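Long-range contact in cryptic loci regulator 2 (Schizosaccharomyces pombe 972h-, PDB 5IKJ), which acts upstream of histone deacetylases to promote transcriptional silencing and proper nucleosome positioning at heterochromatic loci, as part of the repressor complex SHREC: residues A[404-409]-A[429-434]. Numbering follows the deposited sequence.
Sequences SVLQKT and GSLWTQ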
loop_
_atom_site.group_PDB
_atom_site.type_symbol
_atom_site.label_atom_id
_atom_site.label_comp_id
_atom_site.label_asym_id
_atom_site.label_seq_id
_atom_site.Cartn_x
_atom_site.Cartn_y
_atom_site.Cartn_z
ATOM N N SER A 404 -27.863 -17.881 13.901
ATOM C CA SER A 404 -28.214 -18.826 12.846
ATOM C C SER A 404 -28.276 -18.152 11.482
ATOM O O SER A 404 -28.047 -18.804 10.457
ATOM C CB SER A 404 -29.554 -19.488 13.165
ATOM O OG SER A 404 -29.480 -20.233 14.367
ATOM N N VAL A 405 -28.584 -16.854 11.447
ATOM C CA VAL A 405 -28.734 -16.148 10.181
ATOM C C VAL A 405 -27.403 -15.969 9.463
ATOM O O VAL A 405 -27.386 -15.727 8.250
ATOM C CB VAL A 405 -29.406 -14.783 10.427
ATOM C CG1 VAL A 405 -29.535 -13.993 9.132
ATOM C CG2 VAL A 405 -30.775 -14.975 11.069
ATOM N N LEU A 406 -26.281 -16.092 10.174
ATOM C CA LEU A 406 -24.975 -15.755 9.620
ATOM C C LEU A 406 -24.033 -16.949 9.526
ATOM O O LEU A 406 -22.858 -16.765 9.185
ATOM C CB LEU A 406 -24.326 -14.653 10.464
ATOM C CG LEU A 406 -25.162 -13.392 10.684
ATOM C CD1 LEU A 406 -24.432 -12.417 11.598
ATOM C CD2 LEU A 406 -25.507 -12.731 9.361
ATOM N N GLN A 407 -24.502 -18.163 9.805
ATOM C CA GLN A 407 -23.606 -19.313 9.826
ATOM C C GLN A 407 -23.208 -19.784 8.433
ATOM O O GLN A 407 -22.281 -20.593 8.316
ATOM C CB GLN A 407 -24.245 -20.462 10.604
ATOM C CG GLN A 407 -24.796 -20.033 11.951
ATOM C CD GLN A 407 -24.389 -20.953 13.083
ATOM O OE1 GLN A 407 -23.415 -20.692 13.791
ATOM N NE2 GLN A 407 -25.141 -22.030 13.271
ATOM N N LYS A 408 -23.871 -19.303 7.383
ATOM C CA LYS A 408 -23.395 -19.507 6.020
ATOM C C LYS A 408 -22.215 -18.604 5.673
ATOM O O LYS A 408 -21.821 -18.547 4.503
ATOM C CB LYS A 408 -24.525 -19.260 5.015
ATOM C CG LYS A 408 -25.692 -20.229 5.102
ATOM C CD LYS A 408 -26.655 -20.009 3.941
ATOM C CE LYS A 408 -28.108 -20.107 4.376
ATOM N NZ LYS A 408 -28.466 -21.460 4.882
ATOM N N THR A 409 -21.650 -17.901 6.652
ATOM C CA THR A 409 -20.577 -16.952 6.386
ATOM C C THR A 409 -19.343 -17.687 5.878
ATOM O O THR A 409 -18.795 -18.551 6.571
ATOM C CB THR A 409 -20.245 -16.161 7.651
ATOM O OG1 THR A 409 -21.391 -15.409 8.064
ATOM C CG2 THR A 409 -19.083 -15.204 7.405
ATOM N N GLY A 429 -16.049 -5.703 9.429
ATOM C CA GLY A 429 -16.335 -5.860 8.015
ATOM C C GLY A 429 -17.676 -6.528 7.809
ATOM O O GLY A 429 -18.370 -6.897 8.761
ATOM N N SER A 430 -18.031 -6.675 6.536
ATOM C CA SER A 430 -19.265 -7.335 6.141
ATOM C C SER A 430 -19.029 -8.829 5.954
ATOM O O SER A 430 -17.936 -9.265 5.584
ATOM C CB SER A 430 -19.812 -6.727 4.849
ATOM O OG SER A 430 -18.786 -6.592 3.879
ATOM N N LEU A 431 -20.075 -9.610 6.210
ATOM C CA LEU A 431 -20.016 -11.063 6.153
ATOM C C LEU A 431 -20.707 -11.557 4.889
ATOM O O LEU A 431 -21.782 -11.069 4.529
ATOM C CB LEU A 431 -20.676 -11.681 7.389
ATOM C CG LEU A 431 -20.192 -11.126 8.733
ATOM C CD1 LEU A 431 -21.002 -11.710 9.878
ATOM C CD2 LEU A 431 -18.707 -11.399 8.930
ATOM N N TRP A 432 -20.086 -12.529 4.224
ATOM C CA TRP A 432 -20.560 -13.022 2.941
ATOM C C TRP A 432 -20.597 -14.543 2.938
ATOM O O TRP A 432 -19.966 -15.207 3.764
ATOM C CB TRP A 432 -19.664 -12.552 1.788
ATOM C CG TRP A 432 -19.585 -11.070 1.631
ATOM C CD1 TRP A 432 -19.031 -10.178 2.503
ATOM C CD2 TRP A 432 -20.058 -10.302 0.520
ATOM N NE1 TRP A 432 -19.141 -8.901 2.007
ATOM C CE2 TRP A 432 -19.767 -8.951 0.790
ATOM C CE3 TRP A 432 -20.704 -10.626 -0.676
ATOM C CZ2 TRP A 432 -20.101 -7.926 -0.091
ATOM C CZ3 TRP A 432 -21.035 -9.609 -1.547
ATOM C CH2 TRP A 432 -20.733 -8.274 -1.251
ATOM N N THR A 433 -21.348 -15.082 1.983
ATOM C CA THR A 433 -21.313 -16.496 1.647
ATOM C C THR A 433 -20.979 -16.634 0.168
ATOM O O THR A 433 -21.273 -15.744 -0.636
ATOM C CB THR A 433 -22.652 -17.188 1.951
ATOM O OG1 THR A 433 -22.493 -18.608 1.850
ATOM C CG2 THR A 433 -23.743 -16.735 0.982
ATOM N N GLN A 434 -20.357 -17.755 -0.187
ATOM C CA GLN A 434 -19.992 -18.037 -1.568
ATOM C C GLN A 434 -20.697 -19.303 -2.030
ATOM O O GLN A 434 -20.840 -20.262 -1.265
ATOM C CB GLN A 434 -18.474 -18.191 -1.726
ATOM C CG GLN A 434 -17.888 -19.413 -1.036
ATOM C CD GLN A 434 -16.371 -19.414 -1.039
ATOM O OE1 GLN A 434 -15.737 -19.707 -0.026
ATOM N NE2 GLN A 434 -15.779 -19.095 -2.186
#
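W432 meets T409 through its backbone O; its CB points away from the loop, and the indole, the flat group here, makes no contact with it. At the indole edge, W432 NE1 donates to S430 OG at 3.0 Å, with an N-H...O angle of 156° and the acceptor close to the ring plane. S430 O also lies at the edge, in plane. The ring of F411 meets the indole with its plane nearly parallel. On the loop side, T409 CA approaches W432 O at 3.2 Å, a CA-H...O contact. The hydrogen bond between the segments runs from T433 OG1 to K408 O, at 2.7 Å. OG1 stands anti to the backbone N (chi1 -169°), and the C=O...donor angle is 147°. A valine in place of T433 would probably leave K408 O without this donor and the turn less firmly held to the strand. The rest of the contact is mostly carbon packing around L431. T409 CG2 packs on L431 CB at 3.9 Å. L406 and L431 cross at about a right angle, CD1 to CD1 at 3.9 Å. Y484 touches both leucines, and an apolar side chain of another protein chain packs on L431. L406 to T409 form a type I turn just before strand 411-419, which pairs antiparallel with strand 425-436. The contact thus fastens the loop entering one strand to its partner strand: a hydroxyl fixes one turn carbonyl, and leucine and threonine carbons fill the buried side.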